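Local coordinates for putative SnoaL-like polyketide cyclase (Shewanella denitrificans, PDB 3LZA), which is of unverified function but, as a SnoaL-like member of the NTF2 superfamily, may act as a lyase of the polyketide cyclase type, at residues L12-I17 with F69-M74; A19-D24 with L65-N70; F96-K101 with D136-Q141; I103-P108 with Q132-Q137. One frame throughout, in Å; residues are numbered along the deposited sequence.

Contact 1 of 4, residues L12-I17 with F69-M74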
loop_
_atom_site.group_PDB
_atom_site.type_symbol
_atom_site.label_atom_id
_atom_site.label_comp_id
_atom_site.label_asym_id
_atom_site.label_seq_id
_atom_site.Cartn_x
_atom_site.Cartn_y
_atom_site.Cartn_z
ATOM N N LEU A 12 -4.584 -9.754 -15.174
ATOM C CA LEU A 12 -5.878 -9.868 -14.446
ATOM C C LEU A 12 -6.223 -8.579 -13.755
ATOM O O LEU A 12 -7.349 -8.090 -13.845
ATOM C CB LEU A 12 -5.846 -10.953 -13.361
ATOM C CG LEU A 12 -6.313 -12.352 -13.714
ATOM C CD1 LEU A 12 -6.304 -13.239 -12.468
ATOM C CD2 LEU A 12 -7.707 -12.288 -14.350
ATOM N N ALA A 13 -5.248 -8.008 -13.037
ATOM C CA ALA A 13 -5.464 -6.756 -12.303
ATOM C C ALA A 13 -5.770 -5.572 -13.210
ATOM O O ALA A 13 -6.629 -4.732 -12.872
ATOM C CB ALA A 13 -4.279 -6.426 -11.428
ATOM N N LEU A 14 -5.101 -5.488 -14.353
ATOM C CA LEU A 14 -5.384 -4.384 -15.305
ATOM C C LEU A 14 -6.775 -4.484 -15.936
ATOM O O LEU A 14 -7.441 -3.444 -16.157
ATOM C CB LEU A 14 -4.298 -4.277 -16.394
ATOM C CG LEU A 14 -2.927 -3.732 -15.955
ATOM C CD1 LEU A 14 -1.920 -3.699 -17.114
ATOM C CD2 LEU A 14 -3.029 -2.346 -15.275
ATOM N N GLY A 15 -7.207 -5.722 -16.159
ATOM C CA GLY A 15 -8.546 -6.014 -16.717
ATOM C C GLY A 15 -9.630 -5.568 -15.762
ATOM O O GLY A 15 -10.664 -5.025 -16.169
ATOM N N TYR A 16 -9.377 -5.826 -14.485
ATOM C CA TYR A 16 -10.266 -5.437 -13.395
ATOM C C TYR A 16 -10.338 -3.939 -13.264
ATOM O O TYR A 16 -11.427 -3.369 -13.284
ATOM C CB TYR A 16 -9.768 -6.094 -12.087
ATOM C CG TYR A 16 -10.540 -5.701 -10.865
ATOM C CD1 TYR A 16 -10.205 -4.569 -10.169
ATOM C CD2 TYR A 16 -11.620 -6.461 -10.409
ATOM C CE1 TYR A 16 -10.893 -4.196 -9.060
ATOM C CE2 TYR A 16 -12.336 -6.093 -9.289
ATOM C CZ TYR A 16 -11.996 -4.953 -8.617
ATOM O OH TYR A 16 -12.675 -4.551 -7.469
ATOM N N ILE A 17 -9.175 -3.274 -13.244
ATOM C CA ILE A 17 -9.125 -1.803 -13.167
ATOM C C ILE A 17 -9.751 -1.150 -14.433
ATOM O O ILE A 17 -10.391 -0.126 -14.374
ATOM C CB ILE A 17 -7.662 -1.322 -12.948
ATOM C CG1 ILE A 17 -7.183 -1.723 -11.536
ATOM C CG2 ILE A 17 -7.500 0.165 -13.223
ATOM C CD1 ILE A 17 -7.935 -1.088 -10.417
ATOM N N PHE A 69 -7.394 5.492 -13.122
ATOM C CA PHE A 69 -6.333 5.170 -12.173
ATOM C C PHE A 69 -5.036 5.199 -12.964
ATOM O O PHE A 69 -4.714 4.291 -13.801
ATOM C CB PHE A 69 -6.594 3.792 -11.531
ATOM C CG PHE A 69 -5.599 3.373 -10.448
ATOM C CD1 PHE A 69 -4.827 4.299 -9.739
ATOM C CD2 PHE A 69 -5.481 2.035 -10.127
ATOM C CE1 PHE A 69 -3.914 3.879 -8.735
ATOM C CE2 PHE A 69 -4.570 1.587 -9.095
ATOM C CZ PHE A 69 -3.802 2.536 -8.395
ATOM N N ASN A 70 -4.337 6.304 -12.747
ATOM C CA ASN A 70 -3.041 6.595 -13.353
ATOM C C ASN A 70 -1.936 5.839 -12.566
ATOM O O ASN A 70 -1.575 6.228 -11.473
ATOM C CB ASN A 70 -2.859 8.118 -13.367
ATOM C CG ASN A 70 -3.985 8.824 -14.118
ATOM O OD1 ASN A 70 -4.709 9.716 -13.577
ATOM N ND2 ASN A 70 -4.165 8.429 -15.357
ATOM N N ILE A 71 -1.474 4.735 -13.138
ATOM C CA ILE A 71 -0.589 3.790 -12.449
ATOM C C ILE A 71 0.906 4.145 -12.702
ATOM O O ILE A 71 1.445 4.045 -13.841
ATOM C CB ILE A 71 -0.907 2.293 -12.816
ATOM C CG1 ILE A 71 -2.367 1.960 -12.420
ATOM C CG2 ILE A 71 0.072 1.374 -12.101
ATOM C CD1 ILE A 71 -2.846 0.630 -12.850
ATOM N N GLU A 72 1.603 4.494 -11.624
ATOM C CA GLU A 72 3.037 4.859 -11.693
ATOM C C GLU A 72 3.882 3.593 -11.702
ATOM O O GLU A 72 4.881 3.512 -12.423
ATOM C CB GLU A 72 3.435 5.726 -10.497
ATOM C CG GLU A 72 2.719 7.040 -10.452
ATOM C CD GLU A 72 3.202 7.952 -9.322
ATOM O OE1 GLU A 72 4.415 8.251 -9.272
ATOM O OE2 GLU A 72 2.367 8.378 -8.491
ATOM N N HIS A 73 3.452 2.614 -10.912
ATOM C CA HIS A 73 4.176 1.370 -10.774
ATOM C C HIS A 73 3.235 0.266 -10.278
ATOM O O HIS A 73 2.366 0.507 -9.434
ATOM C CB HIS A 73 5.350 1.513 -9.797
ATOM C CG HIS A 73 6.226 0.289 -9.745
ATOM N ND1 HIS A 73 6.704 -0.334 -10.881
ATOM C CD2 HIS A 73 6.663 -0.453 -8.698
ATOM C CE1 HIS A 73 7.424 -1.386 -10.530
ATOM N NE2 HIS A 73 7.411 -1.485 -9.212
HETATM N N MSE A 74 3.469 -0.951 -10.771
HETATM C CA MSE A 74 2.754 -2.114 -10.262
HETATM C C MSE A 74 3.657 -3.296 -10.210
HETATM O O MSE A 74 4.639 -3.384 -10.988
HETATM C CB MSE A 74 1.513 -2.430 -11.104
HETATM C CG MSE A 74 1.798 -2.890 -12.485
HETATM SE SE MSE A 74 0.120 -2.888 -13.400
HETATM C CE MSE A 74 -0.522 -4.659 -12.873
#
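The side chain of L14 leaves helix 8-21 with CG anti to its own carbonyl carbon (chi1 -72°), and from there its atoms meet the strand one after another. CG is the first to touch, 4.0 Å from the methyl CE of M74, a selenomethionine. Beyond it, the CD2 branch lies in the angle between two partners, with M74 SE at 3.7 Å and I71 CD1 at 3.8 Å. M74 reaches this point from the crowded chi1 position (67°), and its chain bends at chi3 (-85°), so that CE swings back towards the helix and ends 4.4 Å from A13 CB. Helix against curved sheet is the basic arrangement of the NTF2-like fold, and here the helix packs on strand 66-77, where a classic beta bulge at E72 and H73 coincides with a corner in the chain. One turn further along the helix, I17 crosses F69 obliquely: I17 CD1 comes to the edge of the ring, near its plane, 4.0 Å from F69 CD2. A face of the same ring carries I71 CG1, 3.8 Å above its centre. F69 also stacks with Y87 on the adjoining strand 80-93, while A13 and M74 pack on V81 and M83 of that strand.

Contact 2 of 4, residues A19-D24 with L65-N70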
loop_
_atom_site.group_PDB
_atom_site.type_symbol
_atom_site.label_atom_id
_atom_site.label_comp_id
_atom_site.label_asym_id
_atom_site.label_seq_id
_atom_site.Cartn_x
_atom_site.Cartn_y
_atom_site.Cartn_z
ATOM N N ALA A 19 -12.277 -2.301 -16.222
ATOM C CA ALA A 19 -13.740 -2.433 -16.047
ATOM C C ALA A 19 -14.238 -1.460 -14.966
ATOM O O ALA A 19 -15.254 -0.794 -15.138
ATOM C CB ALA A 19 -14.146 -3.929 -15.744
ATOM N N LEU A 20 -13.519 -1.356 -13.855
ATOM C CA LEU A 20 -13.936 -0.463 -12.780
ATOM C C LEU A 20 -13.941 0.963 -13.274
ATOM O O LEU A 20 -14.885 1.738 -12.960
ATOM C CB LEU A 20 -12.969 -0.579 -11.562
ATOM C CG LEU A 20 -13.124 0.393 -10.371
ATOM C CD1 LEU A 20 -14.433 0.204 -9.699
ATOM C CD2 LEU A 20 -11.907 0.241 -9.352
ATOM N N THR A 21 -12.858 1.376 -13.932
ATOM C CA THR A 21 -12.725 2.828 -14.249
ATOM C C THR A 21 -13.564 3.207 -15.482
ATOM O O THR A 21 -13.887 4.382 -15.669
ATOM C CB THR A 21 -11.289 3.349 -14.416
ATOM O OG1 THR A 21 -10.639 2.613 -15.462
ATOM C CG2 THR A 21 -10.508 3.264 -13.125
ATOM N N GLU A 22 -13.884 2.205 -16.308
ATOM C CA GLU A 22 -14.830 2.403 -17.421
ATOM C C GLU A 22 -16.297 2.278 -17.021
ATOM O O GLU A 22 -17.179 2.360 -17.897
ATOM C CB GLU A 22 -14.523 1.429 -18.557
ATOM C CG GLU A 22 -13.303 1.860 -19.328
ATOM C CD GLU A 22 -12.930 0.914 -20.439
ATOM O OE1 GLU A 22 -13.641 -0.097 -20.677
ATOM O OE2 GLU A 22 -11.906 1.192 -21.090
ATOM N N HIS A 23 -16.552 2.124 -15.720
ATOM C CA HIS A 23 -17.910 1.945 -15.205
ATOM C C HIS A 23 -18.651 0.807 -15.933
ATOM O O HIS A 23 -19.851 0.892 -16.238
ATOM C CB HIS A 23 -18.721 3.250 -15.256
ATOM C CG HIS A 23 -17.966 4.462 -14.824
ATOM N ND1 HIS A 23 -17.483 4.630 -13.538
ATOM C CD2 HIS A 23 -17.626 5.579 -15.509
ATOM C CE1 HIS A 23 -16.862 5.796 -13.461
ATOM N NE2 HIS A 23 -16.947 6.396 -14.637
ATOM N N ASP A 24 -17.910 -0.278 -16.207
ATOM C CA ASP A 24 -18.445 -1.394 -16.973
ATOM C C ASP A 24 -18.810 -2.511 -15.993
ATOM O O ASP A 24 -17.979 -3.337 -15.639
ATOM C CB ASP A 24 -17.403 -1.843 -18.000
ATOM C CG ASP A 24 -17.776 -3.094 -18.746
ATOM O OD1 ASP A 24 -18.886 -3.652 -18.557
ATOM O OD2 ASP A 24 -16.916 -3.571 -19.546
ATOM N N LEU A 65 -17.820 12.096 -15.184
ATOM C CA LEU A 65 -17.392 12.415 -16.562
ATOM C C LEU A 65 -16.087 11.728 -16.895
ATOM O O LEU A 65 -15.920 11.158 -18.007
ATOM C CB LEU A 65 -17.246 13.928 -16.759
ATOM C CG LEU A 65 -18.534 14.711 -16.598
ATOM C CD1 LEU A 65 -18.222 16.196 -16.509
ATOM C CD2 LEU A 65 -19.558 14.433 -17.711
ATOM N N GLU A 66 -15.163 11.732 -15.923
ATOM C CA GLU A 66 -13.856 11.090 -16.081
ATOM C C GLU A 66 -13.482 10.370 -14.804
ATOM O O GLU A 66 -13.724 10.857 -13.699
ATOM C CB GLU A 66 -12.783 12.133 -16.417
ATOM C CG GLU A 66 -13.020 12.867 -17.690
ATOM C CD GLU A 66 -12.058 14.032 -17.887
ATOM O OE1 GLU A 66 -11.088 14.212 -17.113
ATOM O OE2 GLU A 66 -12.291 14.777 -18.801
ATOM N N PHE A 67 -12.905 9.180 -14.953
ATOM C CA PHE A 67 -12.430 8.376 -13.820
ATOM C C PHE A 67 -11.325 7.505 -14.365
ATOM O O PHE A 67 -11.557 6.730 -15.299
ATOM C CB PHE A 67 -13.537 7.467 -13.259
ATOM C CG PHE A 67 -13.136 6.690 -12.058
ATOM C CD1 PHE A 67 -12.357 7.265 -11.052
ATOM C CD2 PHE A 67 -13.591 5.400 -11.883
ATOM C CE1 PHE A 67 -11.987 6.512 -9.903
ATOM C CE2 PHE A 67 -13.200 4.640 -10.768
ATOM C CZ PHE A 67 -12.399 5.193 -9.799
ATOM N N ASP A 68 -10.112 7.683 -13.851
ATOM C CA ASP A 68 -8.962 6.872 -14.281
ATOM C C ASP A 68 -8.078 6.622 -13.086
ATOM O O ASP A 68 -8.050 7.410 -12.122
ATOM C CB ASP A 68 -8.159 7.600 -15.348
ATOM C CG ASP A 68 -8.879 7.666 -16.684
ATOM O OD1 ASP A 68 -8.831 6.673 -17.473
ATOM O OD2 ASP A 68 -9.475 8.716 -16.937
ATOM N N PHE A 69 -7.394 5.492 -13.122
ATOM C CA PHE A 69 -6.333 5.170 -12.173
ATOM C C PHE A 69 -5.036 5.199 -12.964
ATOM O O PHE A 69 -4.714 4.291 -13.801
ATOM C CB PHE A 69 -6.594 3.792 -11.531
ATOM C CG PHE A 69 -5.599 3.373 -10.448
ATOM C CD1 PHE A 69 -4.827 4.299 -9.739
ATOM C CD2 PHE A 69 -5.481 2.035 -10.127
ATOM C CE1 PHE A 69 -3.914 3.879 -8.735
ATOM C CE2 PHE A 69 -4.570 1.587 -9.095
ATOM C CZ PHE A 69 -3.802 2.536 -8.395
ATOM N N ASN A 70 -4.337 6.304 -12.747
ATOM C CA ASN A 70 -3.041 6.595 -13.353
ATOM C C ASN A 70 -1.936 5.839 -12.566
ATOM O O ASN A 70 -1.575 6.228 -11.473
ATOM C CB ASN A 70 -2.859 8.118 -13.367
ATOM C CG ASN A 70 -3.985 8.824 -14.118
ATOM O OD1 ASN A 70 -4.709 9.716 -13.577
ATOM N ND2 ASN A 70 -4.165 8.429 -15.357
HETATM O O HOH W 1 -11.159 4.407 -17.881
HETATM O O HOH W 2 -7.630 4.173 -15.663
#
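F67 is the side chain around which the C-terminal end of helix 8-21 closes on strand 66-77. On the tight side, T21 crosses it at about a right angle: the T21 methyl CG2 lies over one face of the ring, 4.2 Å from the F67 centroid, as a CH-pi contact offset toward the rim. L20 O sits at the edge of the ring, near its plane, 4.0 Å from F67 CE2. H23 comes in beside this pair with its CE1 3.7 Å from F67 CD2; the ring planes are nearly parallel (14°), but the rings meet rim to rim, neither lying over the face of the other. H23 owes its place to the backbone, since its positive phi makes it the C-prime residue of a Schellman motif, in which D24 N bonds back to A19 O at 2.9 Å.

The loose side is wet. T21 OG1 is held chiefly by I17 O one turn back in the helix, yet it also receives a bond from a water at 3.1 Å that donates to D68 OD1 as well. A second water accepts from F69 N at 2.9 Å and reaches T21 OG1 and D68 OD1 only weakly; between the two segments themselves there is no direct hydrogen bond. Around the contact, H61 at the end of helix 50-61 meets the rings of both F67 and H23, helix 25-29 packs on L20, and strand 80-93 pairs with the strand through D68.

Contact 3 of 4, residues F96-K101 with D136-Q141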
loop_
_atom_site.group_PDB
_atom_site.type_symbol
_atom_site.label_atom_id
_atom_site.label_comp_id
_atom_site.label_asym_id
_atom_site.label_seq_id
_atom_site.Cartn_x
_atom_site.Cartn_y
_atom_site.Cartn_z
ATOM N N PHE A 96 -19.586 15.553 -3.253
ATOM C CA PHE A 96 -18.361 16.065 -2.623
ATOM C C PHE A 96 -18.524 17.404 -1.915
ATOM O O PHE A 96 -17.528 18.076 -1.665
ATOM C CB PHE A 96 -17.284 16.260 -3.694
ATOM C CG PHE A 96 -16.958 15.013 -4.438
ATOM C CD1 PHE A 96 -16.029 14.131 -3.940
ATOM C CD2 PHE A 96 -17.596 14.717 -5.650
ATOM C CE1 PHE A 96 -15.732 12.957 -4.636
ATOM C CE2 PHE A 96 -17.324 13.561 -6.352
ATOM C CZ PHE A 96 -16.391 12.664 -5.859
ATOM N N GLY A 97 -19.762 17.795 -1.612
ATOM C CA GLY A 97 -20.055 19.060 -0.953
ATOM C C GLY A 97 -20.047 20.299 -1.840
ATOM O O GLY A 97 -19.988 21.405 -1.329
ATOM N N LYS A 98 -20.114 20.117 -3.165
ATOM C CA LYS A 98 -19.975 21.214 -4.115
ATOM C C LYS A 98 -21.067 21.165 -5.193
ATOM O O LYS A 98 -20.783 20.946 -6.381
ATOM C CB LYS A 98 -18.588 21.165 -4.777
ATOM C CG LYS A 98 -17.404 20.992 -3.810
ATOM C CD LYS A 98 -16.967 22.328 -3.293
ATOM C CE LYS A 98 -16.084 22.243 -2.079
ATOM N NZ LYS A 98 -15.764 23.655 -1.679
ATOM N N PRO A 99 -22.324 21.389 -4.792
ATOM C CA PRO A 99 -23.400 21.419 -5.778
ATOM C C PRO A 99 -23.199 22.540 -6.761
ATOM O O PRO A 99 -22.664 23.612 -6.391
ATOM C CB PRO A 99 -24.673 21.687 -4.945
ATOM C CG PRO A 99 -24.222 22.032 -3.585
ATOM C CD PRO A 99 -22.749 21.907 -3.473
ATOM N N GLY A 100 -23.671 22.321 -7.989
ATOM C CA GLY A 100 -23.691 23.349 -9.015
ATOM C C GLY A 100 -22.350 23.526 -9.708
ATOM O O GLY A 100 -22.183 24.488 -10.472
ATOM N N LYS A 101 -21.410 22.605 -9.434
ATOM C CA LYS A 101 -20.034 22.669 -9.939
ATOM C C LYS A 101 -19.588 21.302 -10.430
ATOM O O LYS A 101 -20.080 20.287 -9.965
ATOM C CB LYS A 101 -19.056 23.103 -8.836
ATOM C CG LYS A 101 -19.278 24.488 -8.247
ATOM C CD LYS A 101 -18.383 24.706 -7.010
ATOM C CE LYS A 101 -18.346 26.190 -6.585
ATOM N NZ LYS A 101 -18.093 26.353 -5.115
ATOM N N ASP A 136 -7.963 19.049 0.452
ATOM C CA ASP A 136 -7.252 20.284 0.104
ATOM C C ASP A 136 -7.691 20.808 -1.283
ATOM O O ASP A 136 -7.884 22.008 -1.489
ATOM C CB ASP A 136 -5.726 20.058 0.069
ATOM C CG ASP A 136 -5.098 19.811 1.457
ATOM O OD1 ASP A 136 -5.676 20.191 2.510
ATOM O OD2 ASP A 136 -3.988 19.255 1.482
ATOM N N GLN A 137 -7.739 19.919 -2.248
ATOM C CA GLN A 137 -8.174 20.271 -3.609
ATOM C C GLN A 137 -9.628 20.762 -3.653
ATOM O O GLN A 137 -9.931 21.813 -4.248
ATOM C CB GLN A 137 -7.979 19.074 -4.571
ATOM C CG GLN A 137 -6.533 18.764 -4.995
ATOM C CD GLN A 137 -6.401 17.465 -5.737
ATOM O OE1 GLN A 137 -7.314 17.060 -6.439
ATOM N NE2 GLN A 137 -5.243 16.780 -5.595
ATOM N N LEU A 138 -10.531 20.023 -3.024
ATOM C CA LEU A 138 -11.934 20.458 -2.928
ATOM C C LEU A 138 -12.152 21.803 -2.220
ATOM O O LEU A 138 -13.043 22.560 -2.623
ATOM C CB LEU A 138 -12.811 19.357 -2.301
ATOM C CG LEU A 138 -13.053 18.085 -3.105
ATOM C CD1 LEU A 138 -13.789 17.064 -2.328
ATOM C CD2 LEU A 138 -13.853 18.409 -4.384
ATOM N N GLN A 139 -11.347 22.143 -1.195
ATOM C CA GLN A 139 -11.473 23.458 -0.514
ATOM C C GLN A 139 -11.248 24.640 -1.461
ATOM O O GLN A 139 -11.814 25.702 -1.246
ATOM C CB GLN A 139 -10.498 23.585 0.657
ATOM C CG GLN A 139 -10.855 22.768 1.862
ATOM C CD GLN A 139 -9.732 22.735 2.898
ATOM O OE1 GLN A 139 -9.052 23.738 3.136
ATOM N NE2 GLN A 139 -9.520 21.566 3.493
ATOM N N SER A 140 -10.397 24.457 -2.476
ATOM C CA SER A 140 -10.119 25.492 -3.486
ATOM C C SER A 140 -11.160 25.563 -4.615
ATOM O O SER A 140 -11.145 26.511 -5.421
ATOM C CB SER A 140 -8.709 25.305 -4.090
ATOM O OG SER A 140 -8.566 24.126 -4.905
ATOM N N GLN A 141 -12.074 24.591 -4.663
ATOM C CA GLN A 141 -13.103 24.553 -5.696
ATOM C C GLN A 141 -14.475 24.974 -5.159
ATOM O O GLN A 141 -14.679 25.174 -3.951
ATOM C CB GLN A 141 -13.154 23.163 -6.337
ATOM C CG GLN A 141 -11.838 22.758 -7.010
ATOM C CD GLN A 141 -11.866 21.353 -7.559
ATOM O OE1 GLN A 141 -12.782 20.983 -8.299
ATOM N NE2 GLN A 141 -10.875 20.550 -7.193
ATOM O OXT GLN A 141 -15.409 25.153 -5.944
#
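Charge comes first in this surface contact, where two lysines of the loop 96-101 converge on the end of the chain. K101, extended beyond CG, reaches the C-terminal carboxylate of Q141 with a salt bridge from K101 NZ to Q141 OXT of 3.1 Å, weak as a hydrogen bond. K98 approaches the other oxygen, and K98 NZ donates to Q141 O at 2.9 Å from above the carboxylate plane (43° out of it). A bend at chi2 (-86°) brings the same ammonium group near the helix, where K98 NZ also bonds weakly to L138 O at 3.1 Å.

Neutral hydrogen bonds hold the last residues of the chain. L138 O already accepts Q141 N at 3.0 Å, and S140 OG turns back onto Q137 O at 2.8 Å, in the carbonyl plane and along a lone pair. The amide NE2 of Q141 has its stronger partner in D104 O on strand 102-115.

Apolar contact is confined to L138, which crosses F96 at about a right angle; its CD1 touches F96 CB at 3.8 Å. The type II turn from K98 to K101 places both lysines on the same carboxylate, where it lies together with the negative end of the helix dipole. The two ammonium groups would be expected to offset this negative charge, though the surface setting and two weak bonds suggest a modest effect.

Contact 4 of 4, residues I103-P108 with Q132-Q137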
loop_
_atom_site.group_PDB
_atom_site.type_symbol
_atom_site.label_atom_id
_atom_site.label_comp_id
_atom_site.label_asym_id
_atom_site.label_seq_id
_atom_site.Cartn_x
_atom_site.Cartn_y
_atom_site.Cartn_z
ATOM N N ILE A 103 -16.400 19.165 -10.251
ATOM C CA ILE A 103 -15.160 19.107 -9.482
ATOM C C ILE A 103 -14.139 18.317 -10.261
ATOM O O ILE A 103 -14.499 17.550 -11.144
ATOM C CB ILE A 103 -15.328 18.583 -8.025
ATOM C CG1 ILE A 103 -15.994 17.234 -7.936
ATOM C CG2 ILE A 103 -16.164 19.570 -7.209
ATOM C CD1 ILE A 103 -15.079 16.044 -8.249
ATOM N N ASP A 104 -12.874 18.535 -9.947
ATOM C CA ASP A 104 -11.790 17.806 -10.608
ATOM C C ASP A 104 -10.696 17.522 -9.561
ATOM O O ASP A 104 -10.111 18.459 -8.998
ATOM C CB ASP A 104 -11.258 18.702 -11.761
ATOM C CG ASP A 104 -10.461 17.903 -12.837
ATOM O OD1 ASP A 104 -9.297 17.534 -12.577
ATOM O OD2 ASP A 104 -10.956 17.706 -13.970
ATOM N N ILE A 105 -10.396 16.257 -9.317
ATOM C CA ILE A 105 -9.484 15.891 -8.226
ATOM C C ILE A 105 -8.508 14.813 -8.686
ATOM O O ILE A 105 -8.808 14.051 -9.609
ATOM C CB ILE A 105 -10.236 15.412 -6.960
ATOM C CG1 ILE A 105 -11.213 14.280 -7.301
ATOM C CG2 ILE A 105 -10.908 16.609 -6.268
ATOM C CD1 ILE A 105 -12.174 13.804 -6.166
ATOM N N ALA A 106 -7.318 14.799 -8.077
ATOM C CA ALA A 106 -6.266 13.833 -8.420
ATOM C C ALA A 106 -5.771 13.362 -7.075
ATOM O O ALA A 106 -5.098 14.130 -6.390
ATOM C CB ALA A 106 -5.134 14.484 -9.214
ATOM N N ILE A 107 -6.149 12.120 -6.725
ATOM C CA ILE A 107 -5.970 11.530 -5.391
ATOM C C ILE A 107 -4.859 10.476 -5.379
ATOM O O ILE A 107 -5.027 9.419 -5.977
ATOM C CB ILE A 107 -7.282 10.807 -4.926
ATOM C CG1 ILE A 107 -8.532 11.657 -5.166
ATOM C CG2 ILE A 107 -7.218 10.440 -3.429
ATOM C CD1 ILE A 107 -9.776 11.036 -4.584
ATOM N N PRO A 108 -3.740 10.728 -4.670
ATOM C CA PRO A 108 -2.742 9.650 -4.566
ATOM C C PRO A 108 -3.337 8.442 -3.887
ATOM O O PRO A 108 -4.095 8.581 -2.941
ATOM C CB PRO A 108 -1.711 10.251 -3.628
ATOM C CG PRO A 108 -1.765 11.720 -3.987
ATOM C CD PRO A 108 -3.214 11.996 -4.158
ATOM N N GLN A 132 -6.671 13.538 2.653
ATOM C CA GLN A 132 -6.303 14.936 2.929
ATOM C C GLN A 132 -5.987 15.725 1.644
ATOM O O GLN A 132 -6.381 16.894 1.527
ATOM C CB GLN A 132 -5.159 15.079 3.958
ATOM C CG GLN A 132 -4.953 16.509 4.454
ATOM C CD GLN A 132 -6.166 17.061 5.205
ATOM O OE1 GLN A 132 -6.634 16.456 6.162
ATOM N NE2 GLN A 132 -6.697 18.172 4.740
ATOM N N THR A 133 -5.285 15.101 0.683
ATOM C CA THR A 133 -4.982 15.778 -0.591
ATOM C C THR A 133 -6.317 16.077 -1.312
ATOM O O THR A 133 -6.514 17.169 -1.857
ATOM C CB THR A 133 -4.001 14.919 -1.464
ATOM O OG1 THR A 133 -2.716 14.895 -0.829
ATOM C CG2 THR A 133 -3.823 15.507 -2.834
HETATM N N MSE A 134 -7.272 15.154 -1.229
HETATM C CA MSE A 134 -8.590 15.370 -1.860
HETATM C C MSE A 134 -9.301 16.557 -1.225
HETATM O O MSE A 134 -9.839 17.413 -1.925
HETATM C CB MSE A 134 -9.496 14.131 -1.719
HETATM C CG MSE A 134 -10.787 14.222 -2.539
HETATM SE SE MSE A 134 -11.850 12.653 -2.224
HETATM C CE MSE A 134 -12.608 13.330 -0.678
ATOM N N SER A 135 -9.311 16.587 0.100
ATOM C CA SER A 135 -9.928 17.667 0.847
ATOM C C SER A 135 -9.299 18.995 0.492
ATOM O O SER A 135 -10.023 19.956 0.282
ATOM C CB SER A 135 -9.791 17.453 2.354
ATOM O OG SER A 135 -10.533 18.443 3.049
ATOM N N ASP A 136 -7.963 19.049 0.452
ATOM C CA ASP A 136 -7.252 20.284 0.104
ATOM C C ASP A 136 -7.691 20.808 -1.283
ATOM O O ASP A 136 -7.884 22.008 -1.489
ATOM C CB ASP A 136 -5.726 20.058 0.069
ATOM C CG ASP A 136 -5.098 19.811 1.457
ATOM O OD1 ASP A 136 -5.676 20.191 2.510
ATOM O OD2 ASP A 136 -3.988 19.255 1.482
ATOM N N GLN A 137 -7.739 19.919 -2.248
ATOM C CA GLN A 137 -8.174 20.271 -3.609
ATOM C C GLN A 137 -9.628 20.762 -3.653
ATOM O O GLN A 137 -9.931 21.813 -4.248
ATOM C CB GLN A 137 -7.979 19.074 -4.571
ATOM C CG GLN A 137 -6.533 18.764 -4.995
ATOM C CD GLN A 137 -6.401 17.465 -5.737
ATOM O OE1 GLN A 137 -7.314 17.060 -6.439
ATOM N NE2 GLN A 137 -5.243 16.780 -5.595
HETATM O O HOH W 3 -7.511 19.555 -8.603
#
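Helix 132-137 runs nearly antiparallel to strand 103-108, their segment axes 7.7 Å apart at an angle of 161°, with I107 and M134 the closest CA pair. The polar part of the contact is the side-chain amide of Q137, laid along the strand so that both of its ends are used. A106 N donates to Q137 OE1 at 2.8 Å, in the plane of the amide carbonyl and on a lone pair, and Q137 NE2 returns a 2.8 Å bond to A106 O, coming in above the carbonyl plane. Both bonds are fairly straight, at 157° and 160°. A water donating to D104 O also reaches OE1 weakly.

Apolar packing flanks this pair. M134, a selenomethionine with CG anti to its backbone N, lies alongside I107 with M134 SE 3.5 Å from I107 CD1, while I105 CD1 rests on M134 CG at 3.9 Å. At the far end T133 CG2 meets P108 CD at 3.8 Å; T133 OG1 is turned to D130 instead. I105 and I107 pair through their backbones with strand 80-93, so the amide of Q137 does for A106 what a neighbouring strand would do, satisfying both main-chain groups at once and fixing the helix to the sheet.

In the fold
Along the chain, contacts 1 and 2 come first, both joining helix 8-21 to strand 66-77 and sharing F69 and N70, with centres 11 Å apart. Contacts 3 and 4 follow, 9 Å apart, both built on helix 131-139 and touching through the bond from Q141 to D104. The two pairs lie 17 to 27 Å apart between centres and never touch, but strands 66-77 and 102-115 belong to one mixed sheet, with strand 80-93 between them. Helix 8-21 thus packs on the sheet, while helix 131-139 runs beside strand 102-115 and bonds to its main chain. The dimer ties the regions together: H73 bonds to D130 of the second subunit and packs on that subunit's P108.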